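Local coordinates for pyruvate carboxylase n-terminal domain (Aquifex aeolicus, PDB 1ULZ), which forms the biotin carboxylase subunit of pyruvate carboxylase and contains an ATP-grasp domain, at residues Gln311-Ala315 / Ala316-Leu320. The protein carries 1 engineered substitution. Sequence-based numbering, arbitrary orientation.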
# COMPACT_ATOMS: atom_id res chain seq x y z
N GLN A 311 -1.94 -10.57 16.54
CA GLN A 311 -2.21 -10.29 17.95
C GLN A 311 -3.53 -10.96 18.33
O GLN A 311 -3.65 -11.60 19.37
CB GLN A 311 -2.35 -8.78 18.20
CG GLN A 311 -1.06 -7.99 18.31
CD GLN A 311 -1.31 -6.55 18.74
OE1 GLN A 311 -1.87 -5.75 17.98
NE2 GLN A 311 -0.92 -6.22 19.97
N ILE A 312 -4.52 -10.79 17.46
CA ILE A 312 -5.85 -11.34 17.70
C ILE A 312 -5.88 -12.86 17.58
O ILE A 312 -6.48 -13.53 18.43
CB ILE A 312 -6.88 -10.71 16.74
CG1 ILE A 312 -6.88 -9.18 16.92
CG2 ILE A 312 -8.26 -11.26 17.04
CD1 ILE A 312 -7.56 -8.41 15.81
N LYS A 313 -5.24 -13.40 16.56
CA LYS A 313 -5.20 -14.85 16.38
C LYS A 313 -4.51 -15.49 17.58
O LYS A 313 -4.95 -16.52 18.08
CB LYS A 313 -4.44 -15.21 15.09
CG LYS A 313 -5.15 -14.77 13.82
CD LYS A 313 -4.40 -15.19 12.57
CE LYS A 313 -5.24 -14.86 11.33
NZ LYS A 313 -4.55 -15.15 10.03
N ILE A 314 -3.42 -14.88 18.04
CA ILE A 314 -2.68 -15.41 19.18
C ILE A 314 -3.51 -15.36 20.46
O ILE A 314 -3.54 -16.32 21.23
CB ILE A 314 -1.36 -14.65 19.38
CG1 ILE A 314 -0.38 -15.03 18.27
CG2 ILE A 314 -0.78 -14.94 20.76
CD1 ILE A 314 0.88 -14.20 18.22
N ALA A 315 -4.20 -14.24 20.67
CA ALA A 315 -5.04 -14.09 21.85
C ALA A 315 -6.15 -15.14 21.81
O ALA A 315 -6.64 -15.57 22.85
CB ALA A 315 -5.63 -12.68 21.90
N ALA A 316 -6.54 -15.54 20.61
CA ALA A 316 -7.59 -16.54 20.43
C ALA A 316 -7.06 -17.93 20.75
O ALA A 316 -7.82 -18.89 20.82
CB ALA A 316 -8.13 -16.49 19.01
N GLY A 317 -5.74 -18.04 20.92
CA GLY A 317 -5.14 -19.32 21.23
C GLY A 317 -4.51 -20.00 20.04
O GLY A 317 -4.00 -21.10 20.14
N GLU A 318 -4.54 -19.33 18.89
CA GLU A 318 -3.96 -19.90 17.69
C GLU A 318 -2.44 -19.98 17.76
O GLU A 318 -1.79 -19.18 18.45
CB GLU A 318 -4.38 -19.09 16.47
CG GLU A 318 -5.85 -19.22 16.13
CD GLU A 318 -6.18 -18.68 14.75
OE1 GLU A 318 -5.37 -18.90 13.82
OE2 GLU A 318 -7.25 -18.05 14.60
N PRO A 319 -1.85 -20.96 17.07
CA PRO A 319 -0.40 -21.12 17.06
C PRO A 319 0.21 -20.21 16.01
O PRO A 319 -0.35 -20.03 14.92
CB PRO A 319 -0.23 -22.59 16.70
CG PRO A 319 -1.34 -22.80 15.71
CD PRO A 319 -2.51 -22.08 16.37
N LEU A 320 1.35 -19.61 16.34
CA LEU A 320 2.06 -18.74 15.41
C LEU A 320 2.72 -19.66 14.39
O LEU A 320 3.73 -20.30 14.68
CB LEU A 320 3.12 -17.92 16.16
CG LEU A 320 3.99 -16.97 15.32
CD1 LEU A 320 3.11 -16.04 14.48
CD2 LEU A 320 4.89 -16.17 16.24
O HOH W 1 -1.59 -18.35 20.96
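Lys-313 and Ile-314 meet Gly-317 and Glu-318 in a Schellman motif that ends helix 307-315, a local C-terminal cap in the ATP-grasp part of the chain. Ala-316 N still bonds to Ile-312 O (3.0 Å), with a weak second bond to Lys-313 O. The chain then turns at Gly-317, whose phi is positive at 101°; the turn is made at a residue without a side chain, where a beta carbon would be pressed onto Ala-316 O. Two bonds reach back into the last turn. Glu-318 N donates to Lys-313 O at 3.0 Å, and Gly-317 N donates to Ile-314 O at 2.8 Å. The latter donor sits above the carbonyl plane, 64° out of it. A water gives one hydrogen to Ile-314 O (2.8 Å) and another to Glu-318 O, bridging the helix end to the outgoing chain.

The side chains of Lys-313 and Glu-318 cross at a slant. Both have CG anti to their own carbonyl carbon (chi1 near -67°) and run extended, which brings the glutamate carboxylate over the start of the lysine chain. The charges are opposite but apart, so any attraction is probably modest; Lys-313 also makes a cation-pi contact with Trp-310.

Toward helix 11-24, Ile-312 packs on Ala-20, Cys-21 and Leu-24, and Lys-313 also reaches Leu-24, joining the helix end to the N-terminal, Rossmann-like region. Beyond the turn, Gly-317 O accepts a bond from His-217 and Leu-320 N bonds to Asp-215, tying the loop to the connection between strands 206-214 and 220-232. Within the cap, Glu-318 CB lies 3.1 Å from Lys-313 O, and the carboxylate carbon CD of Glu-318 rests 3.9 Å from Lys-313 CB.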